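Local coordinates for protein putative tryptophan halogenase (Xanthomonas campestris pv. campestris, PDB 6Y1W) that is a putative flavin-dependent halogenase that probably binds FAD in a Rossmann-type fold, as in related enzymes that halogenate tryptophan, at residues A204-L207 with T211-E214; S412-I415 with L419-R422; S248-Q253 with D297-V302; L143-E148 with A484-L489. All coordinates share one frame; numbering follows the deposited sequence.

Interaction 1. Residues A204-L207 with T211-E214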
loop_
_atom_site.group_PDB
_atom_site.type_symbol
_atom_site.label_atom_id
_atom_site.label_comp_id
_atom_site.label_asym_id
_atom_site.label_seq_id
_atom_site.Cartn_x
_atom_site.Cartn_y
_atom_site.Cartn_z
ATOM N N ALA A 204 -34.048 16.772 3.596
ATOM C CA ALA A 204 -35.080 15.746 3.616
ATOM C C ALA A 204 -35.401 15.343 2.193
ATOM O O ALA A 204 -35.183 16.110 1.250
ATOM C CB ALA A 204 -36.362 16.236 4.308
ATOM N N LEU A 205 -35.960 14.148 2.055
ATOM C CA LEU A 205 -36.578 13.744 0.804
ATOM C C LEU A 205 -38.086 13.881 0.956
ATOM O O LEU A 205 -38.632 13.731 2.059
ATOM C CB LEU A 205 -36.243 12.301 0.423
ATOM C CG LEU A 205 -34.766 11.912 0.516
ATOM C CD1 LEU A 205 -34.660 10.424 0.229
ATOM C CD2 LEU A 205 -33.880 12.725 -0.446
ATOM N N VAL A 206 -38.749 14.238 -0.140
ATOM C CA VAL A 206 -40.205 14.298 -0.171
ATOM C C VAL A 206 -40.701 13.344 -1.243
ATOM O O VAL A 206 -40.337 13.488 -2.418
ATOM C CB VAL A 206 -40.722 15.723 -0.412
ATOM C CG1 VAL A 206 -42.247 15.705 -0.341
ATOM C CG2 VAL A 206 -40.152 16.680 0.638
ATOM N N LEU A 207 -41.514 12.362 -0.840
ATOM C CA LEU A 207 -42.029 11.369 -1.772
ATOM C C LEU A 207 -43.225 11.913 -2.548
ATOM O O LEU A 207 -43.788 12.965 -2.230
ATOM C CB LEU A 207 -42.437 10.083 -1.046
ATOM C CG LEU A 207 -41.349 9.442 -0.171
ATOM C CD1 LEU A 207 -41.795 8.087 0.355
ATOM C CD2 LEU A 207 -40.037 9.309 -0.930
ATOM N N THR A 211 -44.796 12.305 1.755
ATOM C CA THR A 211 -44.061 11.842 2.923
ATOM C C THR A 211 -42.712 12.540 2.947
ATOM O O THR A 211 -41.989 12.529 1.950
ATOM C CB THR A 211 -43.866 10.326 2.863
ATOM O OG1 THR A 211 -45.139 9.671 2.837
ATOM C CG2 THR A 211 -43.066 9.840 4.056
ATOM N N ARG A 212 -42.410 13.194 4.062
ATOM C CA ARG A 212 -41.139 13.879 4.277
ATOM C C ARG A 212 -40.226 12.992 5.120
ATOM O O ARG A 212 -40.614 12.574 6.215
ATOM C CB ARG A 212 -41.375 15.225 4.964
ATOM C CG ARG A 212 -40.151 16.085 5.086
ATOM C CD ARG A 212 -40.536 17.546 5.312
ATOM N NE ARG A 212 -39.347 18.380 5.347
ATOM C CZ ARG A 212 -38.583 18.510 6.419
ATOM N NH1 ARG A 212 -38.903 17.870 7.538
ATOM N NH2 ARG A 212 -37.506 19.278 6.379
ATOM N N ILE A 213 -39.044 12.668 4.595
ATOM C CA ILE A 213 -38.054 11.861 5.312
ATOM C C ILE A 213 -36.831 12.725 5.595
ATOM O O ILE A 213 -36.064 13.051 4.678
ATOM C CB ILE A 213 -37.671 10.599 4.533
ATOM C CG1 ILE A 213 -38.956 9.854 4.146
ATOM C CG2 ILE A 213 -36.660 9.714 5.370
ATOM C CD1 ILE A 213 -38.858 9.033 2.941
ATOM N N GLU A 214 -36.643 13.081 6.857
ATOM C CA GLU A 214 -35.512 13.887 7.286
ATOM C C GLU A 214 -34.309 12.986 7.533
ATOM O O GLU A 214 -34.450 11.793 7.809
ATOM C CB GLU A 214 -35.832 14.650 8.576
ATOM C CG GLU A 214 -36.604 15.943 8.363
ATOM C CD GLU A 214 -36.805 16.765 9.637
ATOM O OE1 GLU A 214 -36.414 16.320 10.744
ATOM O OE2 GLU A 214 -37.360 17.877 9.518
#

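Interaction 2. Residues S412-I415 with L419-R422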
loop_
_atom_site.group_PDB
_atom_site.type_symbol
_atom_site.label_atom_id
_atom_site.label_comp_id
_atom_site.label_asym_id
_atom_site.label_seq_id
_atom_site.Cartn_x
_atom_site.Cartn_y
_atom_site.Cartn_z
ATOM N N SER A 412 -4.148 3.493 -31.318
ATOM C CA SER A 412 -3.418 4.715 -31.668
ATOM C C SER A 412 -3.755 5.904 -30.771
ATOM O O SER A 412 -3.042 6.918 -30.819
ATOM C CB SER A 412 -3.698 5.069 -33.141
ATOM O OG SER A 412 -5.008 5.587 -33.296
ATOM N N MET A 413 -4.774 5.794 -29.923
ATOM C CA MET A 413 -5.215 6.919 -29.095
ATOM C C MET A 413 -4.133 7.318 -28.095
ATOM O O MET A 413 -3.320 6.494 -27.657
ATOM C CB MET A 413 -6.504 6.536 -28.352
ATOM C CG MET A 413 -6.298 5.458 -27.318
ATOM S SD MET A 413 -7.844 5.077 -26.418
ATOM C CE MET A 413 -7.334 3.634 -25.534
ATOM N N GLU A 414 -4.155 8.591 -27.678
ATOM C CA GLU A 414 -3.356 8.985 -26.525
ATOM C C GLU A 414 -3.941 8.360 -25.256
ATOM O O GLU A 414 -5.138 8.102 -25.186
ATOM C CB GLU A 414 -3.343 10.503 -26.381
ATOM C CG GLU A 414 -2.766 11.211 -27.592
ATOM C CD GLU A 414 -1.332 10.796 -27.870
ATOM O OE1 GLU A 414 -0.489 10.911 -26.950
ATOM O OE2 GLU A 414 -1.050 10.339 -29.004
ATOM N N ILE A 415 -3.072 8.073 -24.289
ATOM C CA ILE A 415 -3.499 7.425 -23.044
ATOM C C ILE A 415 -2.973 8.204 -21.843
ATOM O O ILE A 415 -2.033 9.011 -21.960
ATOM C CB ILE A 415 -3.027 5.958 -22.979
ATOM C CG1 ILE A 415 -1.503 5.869 -23.188
ATOM C CG2 ILE A 415 -3.867 5.139 -23.991
ATOM C CD1 ILE A 415 -0.865 4.495 -22.739
ATOM N N LEU A 419 -0.816 5.274 -17.125
ATOM C CA LEU A 419 -0.823 3.968 -17.782
ATOM C C LEU A 419 0.389 3.796 -18.692
ATOM O O LEU A 419 0.980 2.715 -18.752
ATOM C CB LEU A 419 -2.126 3.771 -18.583
ATOM C CG LEU A 419 -2.103 2.523 -19.477
ATOM C CD1 LEU A 419 -1.986 1.258 -18.590
ATOM C CD2 LEU A 419 -3.381 2.501 -20.300
ATOM N N ARG A 420 0.748 4.852 -19.433
ATOM C CA ARG A 420 1.908 4.749 -20.315
ATOM C C ARG A 420 3.147 4.326 -19.535
ATOM O O ARG A 420 3.922 3.476 -19.991
ATOM C CB ARG A 420 2.148 6.084 -21.029
ATOM C CG ARG A 420 3.362 6.061 -21.973
ATOM C CD ARG A 420 3.449 7.354 -22.801
ATOM N NE ARG A 420 2.282 7.492 -23.666
ATOM C CZ ARG A 420 2.186 6.922 -24.866
ATOM N NH1 ARG A 420 3.196 6.196 -25.332
ATOM N NH2 ARG A 420 1.091 7.074 -25.603
ATOM N N HIS A 421 3.366 4.926 -18.361
ATOM C CA HIS A 421 4.536 4.560 -17.572
ATOM C C HIS A 421 4.521 3.084 -17.188
ATOM O O HIS A 421 5.552 2.397 -17.292
ATOM C CB HIS A 421 4.628 5.445 -16.319
ATOM C CG HIS A 421 5.725 5.032 -15.374
ATOM N ND1 HIS A 421 7.057 5.318 -15.605
ATOM C CD2 HIS A 421 5.684 4.357 -14.197
ATOM C CE1 HIS A 421 7.787 4.833 -14.613
ATOM N NE2 HIS A 421 6.978 4.241 -13.748
ATOM N N ARG A 422 3.355 2.548 -16.791
ATOM C CA ARG A 422 3.303 1.132 -16.444
ATOM C C ARG A 422 3.576 0.245 -17.655
ATOM O O ARG A 422 4.322 -0.735 -17.560
ATOM C CB ARG A 422 1.933 0.773 -15.837
ATOM C CG ARG A 422 1.602 1.564 -14.517
ATOM C CD ARG A 422 1.745 0.664 -13.298
ATOM N NE ARG A 422 0.841 1.009 -12.215
ATOM C CZ ARG A 422 0.604 0.252 -11.149
ATOM N NH1 ARG A 422 1.195 -0.910 -10.969
ATOM N NH2 ARG A 422 -0.250 0.674 -10.244
HETATM O O HOH W 1 -0.639 6.545 -27.988
HETATM O O HOH W 2 -0.345 8.861 -24.854
HETATM O O HOH W 3 0.722 9.269 -22.132
#

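Interaction 3. Residues S248-Q253 with D297-V302. With BUD ((2S,3S)-butane-2,3-diol), chain I.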
loop_
_atom_site.group_PDB
_atom_site.type_symbol
_atom_site.label_atom_id
_atom_site.label_comp_id
_atom_site.label_asym_id
_atom_site.label_seq_id
_atom_site.Cartn_x
_atom_site.Cartn_y
_atom_site.Cartn_z
ATOM N N SER A 248 -22.909 1.415 -24.702
ATOM C CA SER A 248 -24.165 0.722 -24.924
ATOM C C SER A 248 -23.990 -0.757 -24.575
ATOM O O SER A 248 -22.895 -1.305 -24.697
ATOM C CB SER A 248 -24.588 0.823 -26.390
ATOM O OG SER A 248 -24.706 2.186 -26.812
ATOM N N ALA A 249 -25.092 -1.399 -24.190
ATOM C CA ALA A 249 -25.043 -2.846 -24.062
ATOM C C ALA A 249 -26.409 -3.433 -24.396
ATOM O O ALA A 249 -27.450 -2.768 -24.284
ATOM C CB ALA A 249 -24.640 -3.289 -22.657
ATOM N N LEU A 250 -26.395 -4.703 -24.793
ATOM C CA LEU A 250 -27.609 -5.507 -24.899
ATOM C C LEU A 250 -27.385 -6.748 -24.049
ATOM O O LEU A 250 -26.338 -7.385 -24.192
ATOM C CB LEU A 250 -27.862 -5.969 -26.343
ATOM C CG LEU A 250 -28.499 -4.983 -27.303
ATOM C CD1 LEU A 250 -28.305 -5.462 -28.754
ATOM C CD2 LEU A 250 -29.988 -4.801 -26.946
ATOM N N ALA A 251 -28.359 -7.116 -23.205
ATOM C CA ALA A 251 -28.149 -8.235 -22.289
ATOM C C ALA A 251 -29.272 -9.254 -22.438
ATOM O O ALA A 251 -30.423 -8.886 -22.686
ATOM C CB ALA A 251 -28.062 -7.755 -20.831
ATOM N N VAL A 252 -28.939 -10.533 -22.291
ATOM C CA VAL A 252 -29.948 -11.593 -22.457
ATOM C C VAL A 252 -29.494 -12.825 -21.686
ATOM O O VAL A 252 -28.310 -13.179 -21.697
ATOM C CB VAL A 252 -30.168 -11.932 -23.948
ATOM C CG1 VAL A 252 -28.891 -12.565 -24.565
ATOM C CG2 VAL A 252 -31.391 -12.884 -24.119
ATOM N N GLN A 253 -30.457 -13.521 -21.070
ATOM C CA GLN A 253 -30.170 -14.767 -20.386
ATOM C C GLN A 253 -30.461 -15.940 -21.313
ATOM O O GLN A 253 -31.357 -15.886 -22.155
ATOM C CB GLN A 253 -30.989 -14.874 -19.078
ATOM C CG GLN A 253 -30.848 -13.665 -18.137
ATOM C CD GLN A 253 -29.377 -13.389 -17.654
ATOM O OE1 GLN A 253 -28.823 -14.143 -16.851
ATOM N NE2 GLN A 253 -28.768 -12.294 -18.140
ATOM N N ASP A 297 -28.820 -2.750 -33.977
ATOM C CA ASP A 297 -29.179 -3.914 -34.774
ATOM C C ASP A 297 -27.963 -4.797 -35.078
ATOM O O ASP A 297 -28.063 -6.028 -35.035
ATOM C CB ASP A 297 -29.843 -3.459 -36.070
ATOM C CG ASP A 297 -31.261 -3.004 -35.860
ATOM O OD1 ASP A 297 -31.853 -3.359 -34.821
ATOM O OD2 ASP A 297 -31.790 -2.294 -36.738
ATOM N N SER A 298 -26.810 -4.188 -35.427
ATOM C CA SER A 298 -25.619 -4.977 -35.716
ATOM C C SER A 298 -25.112 -5.653 -34.453
ATOM O O SER A 298 -24.708 -6.817 -34.490
ATOM C CB SER A 298 -24.514 -4.125 -36.334
ATOM O OG SER A 298 -25.003 -3.477 -37.496
ATOM N N ALA A 299 -25.160 -4.942 -33.323
ATOM C CA ALA A 299 -24.709 -5.547 -32.070
ATOM C C ALA A 299 -25.599 -6.723 -31.688
ATOM O O ALA A 299 -25.111 -7.746 -31.188
ATOM C CB ALA A 299 -24.696 -4.505 -30.964
ATOM N N ALA A 300 -26.918 -6.578 -31.893
ATOM C CA ALA A 300 -27.850 -7.666 -31.606
ATOM C C ALA A 300 -27.545 -8.898 -32.445
ATOM O O ALA A 300 -27.560 -10.029 -31.928
ATOM C CB ALA A 300 -29.289 -7.174 -31.816
ATOM N N GLN A 301 -27.223 -8.705 -33.728
ATOM C CA GLN A 301 -26.865 -9.830 -34.591
ATOM C C GLN A 301 -25.624 -10.552 -34.087
ATOM O O GLN A 301 -25.553 -11.791 -34.091
ATOM C CB GLN A 301 -26.613 -9.349 -36.019
ATOM C CG GLN A 301 -27.819 -8.956 -36.808
ATOM C CD GLN A 301 -27.416 -8.324 -38.144
ATOM O OE1 GLN A 301 -27.795 -7.192 -38.449
ATOM N NE2 GLN A 301 -26.629 -9.052 -38.936
ATOM N N VAL A 302 -24.597 -9.794 -33.715
ATOM C CA VAL A 302 -23.380 -10.426 -33.207
ATOM C C VAL A 302 -23.682 -11.220 -31.940
ATOM O O VAL A 302 -23.224 -12.346 -31.774
ATOM C CB VAL A 302 -22.296 -9.367 -32.948
ATOM C CG1 VAL A 302 -21.134 -9.965 -32.178
ATOM C CG2 VAL A 302 -21.818 -8.775 -34.254
HETATM C C1 BUD I . -21.866 -4.698 -34.025
HETATM O O1 BUD I . -19.859 -5.439 -35.016
HETATM C C2 BUD I . -20.357 -4.754 -33.907
HETATM O O2 BUD I . -18.680 -5.915 -32.663
HETATM C C3 BUD I . -20.014 -5.531 -32.631
HETATM C C4 BUD I . -20.202 -4.626 -31.416
#

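Interaction 4. Residues L143-E148 with A484-L489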
loop_
_atom_site.group_PDB
_atom_site.type_symbol
_atom_site.label_atom_id
_atom_site.label_comp_id
_atom_site.label_asym_id
_atom_site.label_seq_id
_atom_site.Cartn_x
_atom_site.Cartn_y
_atom_site.Cartn_z
ATOM N N LEU A 143 -5.654 -20.372 -12.770
ATOM C CA LEU A 143 -5.789 -20.386 -14.220
ATOM C C LEU A 143 -6.061 -21.803 -14.715
ATOM O O LEU A 143 -6.960 -22.020 -15.542
ATOM C CB LEU A 143 -4.524 -19.818 -14.889
ATOM C CG LEU A 143 -4.656 -19.581 -16.406
ATOM C CD1 LEU A 143 -3.829 -18.321 -16.820
ATOM C CD2 LEU A 143 -4.183 -20.809 -17.197
ATOM N N ARG A 144 -5.309 -22.779 -14.199
ATOM C CA ARG A 144 -5.561 -24.155 -14.605
ATOM C C ARG A 144 -6.958 -24.611 -14.172
ATOM O O ARG A 144 -7.605 -25.391 -14.882
ATOM C CB ARG A 144 -4.491 -25.071 -14.027
ATOM C CG ARG A 144 -3.117 -24.883 -14.694
ATOM C CD ARG A 144 -3.097 -25.440 -16.112
ATOM N NE ARG A 144 -3.269 -26.904 -16.025
ATOM C CZ ARG A 144 -4.143 -27.628 -16.725
ATOM N NH1 ARG A 144 -4.950 -27.065 -17.615
ATOM N NH2 ARG A 144 -4.200 -28.960 -16.541
ATOM N N ALA A 145 -7.448 -24.121 -13.024
ATOM C CA ALA A 145 -8.807 -24.470 -12.615
ATOM C C ALA A 145 -9.843 -23.864 -13.558
ATOM O O ALA A 145 -10.936 -24.426 -13.752
ATOM C CB ALA A 145 -9.052 -24.013 -11.177
ATOM N N ALA A 146 -9.524 -22.714 -14.148
ATOM C CA ALA A 146 -10.398 -22.164 -15.179
ATOM C C ALA A 146 -10.402 -23.060 -16.401
ATOM O O ALA A 146 -11.458 -23.328 -16.970
ATOM C CB ALA A 146 -9.949 -20.738 -15.557
ATOM N N GLN A 147 -9.227 -23.544 -16.806
ATOM C CA GLN A 147 -9.162 -24.373 -18.001
ATOM C C GLN A 147 -9.893 -25.686 -17.820
ATOM O O GLN A 147 -10.475 -26.194 -18.787
ATOM C CB GLN A 147 -7.712 -24.658 -18.372
ATOM C CG GLN A 147 -7.055 -23.370 -18.839
ATOM C CD GLN A 147 -5.602 -23.593 -19.257
ATOM O OE1 GLN A 147 -4.869 -24.360 -18.643
ATOM N NE2 GLN A 147 -5.177 -22.874 -20.299
ATOM N N GLU A 148 -9.815 -26.279 -16.635
ATOM C CA GLU A 148 -10.344 -27.627 -16.432
ATOM C C GLU A 148 -11.710 -27.642 -15.770
ATOM O O GLU A 148 -12.267 -28.733 -15.581
ATOM C CB GLU A 148 -9.379 -28.464 -15.580
ATOM C CG GLU A 148 -7.962 -28.588 -16.160
ATOM C CD GLU A 148 -7.939 -29.208 -17.526
ATOM O OE1 GLU A 148 -8.871 -30.000 -17.840
ATOM O OE2 GLU A 148 -6.988 -28.913 -18.303
ATOM N N ALA A 484 -0.541 -31.263 -9.251
ATOM C CA ALA A 484 -0.933 -32.172 -8.170
ATOM C C ALA A 484 -2.072 -31.582 -7.355
ATOM O O ALA A 484 -2.933 -32.315 -6.842
ATOM C CB ALA A 484 0.257 -32.469 -7.270
ATOM N N THR A 485 -2.051 -30.267 -7.175
ATOM C CA THR A 485 -3.127 -29.596 -6.458
ATOM C C THR A 485 -4.406 -29.605 -7.285
ATOM O O THR A 485 -5.491 -29.902 -6.763
ATOM C CB THR A 485 -2.689 -28.180 -6.096
ATOM O OG1 THR A 485 -1.486 -28.246 -5.309
ATOM C CG2 THR A 485 -3.758 -27.455 -5.264
ATOM N N LEU A 486 -4.280 -29.349 -8.591
ATOM C CA LEU A 486 -5.440 -29.329 -9.473
ATOM C C LEU A 486 -6.129 -30.682 -9.497
ATOM O O LEU A 486 -7.364 -30.758 -9.540
ATOM C CB LEU A 486 -4.992 -28.938 -10.874
ATOM C CG LEU A 486 -6.023 -28.854 -11.993
ATOM C CD1 LEU A 486 -6.940 -27.616 -11.816
ATOM C CD2 LEU A 486 -5.322 -28.797 -13.318
ATOM N N ALA A 487 -5.341 -31.770 -9.479
ATOM C CA ALA A 487 -5.926 -33.113 -9.540
ATOM C C ALA A 487 -6.775 -33.448 -8.315
ATOM O O ALA A 487 -7.557 -34.401 -8.365
ATOM C CB ALA A 487 -4.818 -34.162 -9.687
ATOM N N ARG A 488 -6.615 -32.721 -7.218
ATOM C CA ARG A 488 -7.400 -32.902 -6.004
ATOM C C ARG A 488 -8.685 -32.079 -5.990
ATOM O O ARG A 488 -9.480 -32.216 -5.052
ATOM C CB ARG A 488 -6.582 -32.539 -4.771
ATOM C CG ARG A 488 -5.308 -33.329 -4.616
ATOM C CD ARG A 488 -4.368 -32.623 -3.649
ATOM N NE ARG A 488 -5.096 -31.905 -2.613
ATOM C CZ ARG A 488 -4.601 -30.898 -1.901
ATOM N NH1 ARG A 488 -5.351 -30.317 -0.970
ATOM N NH2 ARG A 488 -3.365 -30.463 -2.127
ATOM N N LEU A 489 -8.918 -31.262 -7.008
ATOM C CA LEU A 489 -10.122 -30.431 -7.010
ATOM C C LEU A 489 -11.232 -31.105 -7.814
ATOM O O LEU A 489 -10.966 -31.659 -8.886
ATOM C CB LEU A 489 -9.813 -29.052 -7.618
ATOM C CG LEU A 489 -8.691 -28.269 -6.938
ATOM C CD1 LEU A 489 -8.498 -27.023 -7.791
ATOM C CD2 LEU A 489 -9.057 -27.927 -5.529
#

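Interaction 1. Residues A204-L207 with T211-E214
L205 and I213 form an antiparallel hydrogen-bonded pair that ties the two strands together. L205 N lies 2.8 Å from I213 O, and I213 N lies 2.8 Å from L205 O. The second bond is nearly straight (171° at the hydrogen) and in the carbonyl plane, whereas in the first the donor is tilted 27° from that plane. A third bond, L207 N to T211 O at 2.8 Å, continues the ladder toward the turn. Packing is tight on the face of L205 and I213. The first torsion of I213 sets CG1 beside its backbone N, and the chain carries CD1 along the sheet to 4.0 Å from L207 CG. L207 and I213 both pack on I186 and V48, and L205 on V20. The other face is open to solvent at R212 and E214, although A204 on it is buried. The extended R212 side chain lays its guanidinium over the A204 methyl, whose CB is 3.6 Å from the plane, offset toward the rim. R212 NH1 forms a salt bridge with E214 OE2, met on the anti side and 26° out of the carboxylate plane; the modelled 2.5 Å is unusually short and doubtful. R212 NE also reaches Q194, and E214 OE1 reaches R18. This is a beta hairpin with 212-214 outermost, at one margin of the mixed sheet of the Rossmann-type fold, which probably binds FAD.

Interaction 2. Residues S412-I415 with L419-R422
The short linker between helices 405-412 and 417-429 folds back on the second helix through I415, which lies against L419 and R420. M413 is where the chain leaves helical geometry. I415 takes the rotamer with CG1 between backbone N and carbonyl carbon (chi1 54°), and this sends CD1 to 3.7 Å from R420 CA and 4.0 Å from L419 CG. R420 crosses I415 at about a right angle: its chain bends at chi3 (-63°) and brings one guanidinium face over CD1, which stands 4.1 Å from the plane toward the rim. Two waters lie at the guanidinium edge, in its plane. Water 1 accepts from R420 NH2 at 3.0 Å and donates to M413 O at 2.7 Å; water 3 accepts from R420 NE at 2.8 Å and reaches I415 O. Water 2 takes the I415 N-H, but its approach to R420 NH2 is too short to be trusted. E414 OE1 stays 4.4 Å from R420 NH2, well out of the guanidinium plane, so only charge attraction can be inferred. Beneath the linker, L419 packs on I393 of helix 371-397 and W445 of helix 442-451, while H421 on the same helix turn hydrogen-bonds E376 of the second subunit.

Interaction 3. Residues S248-Q253 with D297-V302
L250 directs its side chain from the strand at the helix and meets it end-on with one methyl. Its first torsion (chi1 -80°) sets CG beside the backbone N, and with chi2 extended at 164° CD1 becomes the projecting tip. That tip settles where A299 and A300 join: L250 CD1 is 3.6 Å from A300 CB and equally 3.6 Å from A300 N, but 4.3 Å from A299 CB. The two alanines are turned differently, since A299 points its methyl toward the strand while A300 offers the flank of its own. Because both are short, the leucine can rest against the helix backbone itself. A299 CB also lies almost in line between L250 CD1 and C1 of the bound butanediol. That C1 comes within 3.4 Å of A299 N, and V302 CG2 stands 3.9 Å from the diol's O1; the diol also hydrogen-bonds D269 OD2 and A271 N. In fold terms, helix 296-306 packs on one face of the mixed sheet, also touching Y289, I287 and M274, where strand 248-254 runs between 283-289 and 316-319. With no hydrogen bond between them, the contact of these two segments is apolar, resting on van der Waals fit rather than directional polar bonds.

Interaction 4. Residues L143-E148 with A484-L489
L486 reaches across to helix 141-148 and divides its two methyls between neighbouring residues. Its CG is anti to the backbone N (chi1 180°), which extends the side chain away from its own helix. CD1 then approaches the backbone of A145, 3.7 Å from A145 N and 4.2 Å from A145 CB. CD2 goes to R144, lying over one face of the guanidinium at 3.4 Å from R144 NH2, and also touches E148 CG at 3.9 Å. R144 is folded, with bends at chi2 (-72°) and chi3 (-66°) that curl the guanidinium back along its helix and across L486 at about a right angle. The result is an i to i+4 salt bridge on the last turn of helix 141-148: R144 NH1 gives a 2.8 Å bond to the anti lone pair of E148 OE2, with the oxygen near the guanidinium plane. The same NH1 bonds Q147 OE1 at 2.9 Å, so two acceptors restrain rotation of the group, and R144 NE pairs with E483 from the partner helix. E148 is bent at chi2, which swings its carboxylate away from L486 and toward R144. Beyond L486 the chain makes a type I turn closed by L489 N to L486 O at 3.0 Å, and L141 packs on L486 from the same helix as R144.

None of the four contacts touches another. Interactions 1 and 4 lie on opposite sides of the chain's centre, their own centres 54 Å apart. Interactions 2 and 3 come closest, about 16 Å between nearest atoms. In sequence, interactions 1, 3 and 2 follow one another within the long span that interaction 4 brings together. Interaction 1 lies on the side of the predicted FAD site, the L205 side chain about 11 Å from G24 and that of L207 about 6 Å from the bound meso-2,3-butanediol. In interaction 4 the A145 side chain is about 10 Å from that of K89, the predicted active-site lysine; in interaction 2 the L419 side chain is about 12 Å from that of E347, predicted to bind tryptophan.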